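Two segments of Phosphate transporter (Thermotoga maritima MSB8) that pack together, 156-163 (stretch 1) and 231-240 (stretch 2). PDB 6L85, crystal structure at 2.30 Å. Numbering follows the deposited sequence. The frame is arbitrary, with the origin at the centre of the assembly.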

# COMPACT_ATOMS: atom_id res chain seq x y z
N LEU B 156 -13.63 -2.85 -25.76
CA LEU B 156 -12.94 -4.05 -25.29
C LEU B 156 -13.82 -4.87 -24.36
O LEU B 156 -13.78 -6.11 -24.40
CB LEU B 156 -11.67 -3.68 -24.52
CG LEU B 156 -10.34 -3.86 -25.23
CD1 LEU B 156 -10.28 -2.84 -26.33
CD2 LEU B 156 -9.14 -3.73 -24.27
N ILE B 157 -14.54 -4.21 -23.46
CA ILE B 157 -15.41 -4.92 -22.52
C ILE B 157 -16.49 -5.67 -23.29
O ILE B 157 -16.74 -6.86 -23.05
CB ILE B 157 -16.03 -3.93 -21.51
CG1 ILE B 157 -14.94 -3.16 -20.74
CG2 ILE B 157 -17.02 -4.64 -20.60
CD1 ILE B 157 -14.19 -3.98 -19.74
N SER B 158 -17.16 -4.99 -24.22
CA SER B 158 -18.19 -5.63 -25.04
C SER B 158 -17.63 -6.84 -25.78
O SER B 158 -18.18 -7.94 -25.70
CB SER B 158 -18.77 -4.61 -26.03
OG SER B 158 -19.36 -3.54 -25.32
N LEU B 159 -16.52 -6.64 -26.49
CA LEU B 159 -15.88 -7.71 -27.25
C LEU B 159 -15.49 -8.89 -26.36
O LEU B 159 -15.71 -10.05 -26.72
CB LEU B 159 -14.64 -7.11 -27.93
CG LEU B 159 -13.70 -7.89 -28.83
CD1 LEU B 159 -13.21 -6.90 -29.86
CD2 LEU B 159 -12.52 -8.47 -28.08
N SER B 160 -14.89 -8.63 -25.20
CA SER B 160 -14.31 -9.69 -24.40
C SER B 160 -15.25 -10.23 -23.34
O SER B 160 -15.02 -11.33 -22.83
CB SER B 160 -13.01 -9.20 -23.73
OG SER B 160 -13.30 -8.24 -22.71
N VAL B 161 -16.32 -9.50 -23.00
CA VAL B 161 -17.27 -10.01 -22.02
C VAL B 161 -18.65 -10.24 -22.65
O VAL B 161 -19.11 -11.39 -22.73
CB VAL B 161 -17.37 -9.05 -20.81
CG1 VAL B 161 -18.34 -9.61 -19.76
CG2 VAL B 161 -16.01 -8.84 -20.20
N PHE B 162 -19.31 -9.18 -23.10
CA PHE B 162 -20.72 -9.31 -23.48
C PHE B 162 -20.89 -10.09 -24.79
O PHE B 162 -21.71 -11.01 -24.86
CB PHE B 162 -21.38 -7.92 -23.56
CG PHE B 162 -21.49 -7.24 -22.20
CD1 PHE B 162 -22.47 -7.62 -21.29
CD2 PHE B 162 -20.60 -6.24 -21.84
CE1 PHE B 162 -22.57 -7.00 -20.04
CE2 PHE B 162 -20.68 -5.61 -20.58
CZ PHE B 162 -21.67 -5.99 -19.69
N HIS B 163 -20.09 -9.79 -25.81
CA HIS B 163 -20.21 -10.52 -27.06
C HIS B 163 -19.49 -11.86 -27.04
O HIS B 163 -18.82 -12.20 -28.02
CB HIS B 163 -19.65 -9.68 -28.22
CG HIS B 163 -20.24 -8.31 -28.33
ND1 HIS B 163 -21.36 -7.92 -27.63
CD2 HIS B 163 -19.87 -7.25 -29.08
CE1 HIS B 163 -21.65 -6.66 -27.93
NE2 HIS B 163 -20.76 -6.23 -28.81
N VAL B 231 -27.46 -13.82 -16.57
CA VAL B 231 -26.11 -13.52 -17.03
C VAL B 231 -25.78 -12.04 -16.86
O VAL B 231 -24.75 -11.67 -16.28
CB VAL B 231 -25.93 -13.96 -18.50
CG1 VAL B 231 -24.62 -13.41 -19.07
CG2 VAL B 231 -25.99 -15.48 -18.62
N TYR B 232 -26.66 -11.17 -17.36
CA TYR B 232 -26.36 -9.74 -17.35
C TYR B 232 -26.43 -9.17 -15.94
O TYR B 232 -25.62 -8.32 -15.57
CB TYR B 232 -27.31 -9.00 -18.30
CG TYR B 232 -27.27 -9.56 -19.71
CD1 TYR B 232 -26.19 -9.32 -20.55
CD2 TYR B 232 -28.33 -10.32 -20.20
CE1 TYR B 232 -26.16 -9.84 -21.86
CE2 TYR B 232 -28.32 -10.84 -21.49
CZ TYR B 232 -27.23 -10.59 -22.32
OH TYR B 232 -27.23 -11.11 -23.60
N ASP B 233 -27.39 -9.64 -15.14
CA ASP B 233 -27.47 -9.18 -13.76
C ASP B 233 -26.22 -9.58 -12.98
O ASP B 233 -25.70 -8.80 -12.17
CB ASP B 233 -28.75 -9.75 -13.12
CG ASP B 233 -28.99 -9.20 -11.74
OD1 ASP B 233 -28.69 -8.01 -11.50
OD2 ASP B 233 -29.48 -9.97 -10.89
N ALA B 234 -25.69 -10.78 -13.24
CA ALA B 234 -24.50 -11.26 -12.54
C ALA B 234 -23.26 -10.46 -12.96
O ALA B 234 -22.44 -10.08 -12.11
CB ALA B 234 -24.29 -12.75 -12.80
N VAL B 235 -23.12 -10.21 -14.27
CA VAL B 235 -21.97 -9.45 -14.74
C VAL B 235 -22.01 -8.02 -14.21
O VAL B 235 -20.98 -7.49 -13.76
CB VAL B 235 -21.91 -9.48 -16.28
CG1 VAL B 235 -20.88 -8.47 -16.81
CG2 VAL B 235 -21.58 -10.91 -16.75
N GLU B 236 -23.18 -7.39 -14.22
CA GLU B 236 -23.25 -6.04 -13.68
C GLU B 236 -23.01 -6.02 -12.19
O GLU B 236 -22.47 -5.05 -11.67
CB GLU B 236 -24.58 -5.38 -14.02
CG GLU B 236 -24.64 -4.97 -15.49
CD GLU B 236 -23.66 -3.83 -15.85
OE1 GLU B 236 -23.58 -2.85 -15.08
OE2 GLU B 236 -23.00 -3.91 -16.91
N ASN B 237 -23.40 -7.09 -11.48
CA ASN B 237 -23.13 -7.16 -10.05
C ASN B 237 -21.62 -7.23 -9.78
O ASN B 237 -21.10 -6.55 -8.88
CB ASN B 237 -23.85 -8.38 -9.49
CG ASN B 237 -23.78 -8.45 -8.00
OD1 ASN B 237 -24.26 -7.55 -7.31
ND2 ASN B 237 -23.15 -9.51 -7.49
N VAL B 238 -20.91 -8.00 -10.60
CA VAL B 238 -19.45 -8.07 -10.47
C VAL B 238 -18.81 -6.72 -10.80
O VAL B 238 -17.92 -6.25 -10.08
CB VAL B 238 -18.92 -9.21 -11.36
CG1 VAL B 238 -17.43 -9.15 -11.45
CG2 VAL B 238 -19.32 -10.54 -10.76
N PHE B 239 -19.26 -6.06 -11.88
CA PHE B 239 -18.74 -4.73 -12.16
C PHE B 239 -19.08 -3.76 -11.04
O PHE B 239 -18.29 -2.85 -10.75
CB PHE B 239 -19.30 -4.20 -13.48
CG PHE B 239 -18.50 -4.61 -14.66
CD1 PHE B 239 -17.23 -4.11 -14.88
CD2 PHE B 239 -19.01 -5.54 -15.56
CE1 PHE B 239 -16.49 -4.50 -15.98
CE2 PHE B 239 -18.28 -5.93 -16.67
CZ PHE B 239 -17.02 -5.42 -16.88
N LYS B 240 -20.23 -3.94 -10.39
CA LYS B 240 -20.64 -3.05 -9.31
C LYS B 240 -19.66 -3.12 -8.16
O LYS B 240 -19.36 -2.10 -7.52
CB LYS B 240 -22.03 -3.42 -8.83
CG LYS B 240 -22.46 -2.67 -7.60
CD LYS B 240 -23.77 -3.20 -7.09
CE LYS B 240 -24.57 -2.12 -6.41
NZ LYS B 240 -25.80 -2.70 -5.80

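The two helices cross at 127° with their axes 12.7 Å apart at closest approach, too far for backbone contact, so the side chains must span the gap. No hydrogen bond crosses it; apolar packing does the work, burying 274 Å².

Where CA-to-CB already points toward the partner, a short side chain suffices at close register. Val-161 and Val-235, their CA atoms 8.7 Å apart, both hold chi1 at t and meet CG1 to CG1 at 4.1 Å. At Ile-157 and Phe-239 the CA atoms stand 10.9 Å apart, and the longer phenyl makes up the difference: with chi1 at -86°, Phe-239 brings its CZ to 3.8 Å from Ile-157 CG2.

Phe-162 follows another rule. Its CB leaves sideways, yet with chi1 m (-67°) the end of the ring comes nearer the second helix, where it gives up 82 Å², the largest share of any residue. Its CZ lies 3.9 Å from Val-235 CG1 and 3.7 Å from Glu-236 OE2, the carboxylate oxygen sitting at the ring edge and hydrogen-bonded elsewhere in the structure. Tyr-232, also sideways and m, meets it edge to edge, Phe-162 CD1 to Tyr-232 CD1 at 4.2 Å, its aromatic carbons covering the more exposed end of the contact.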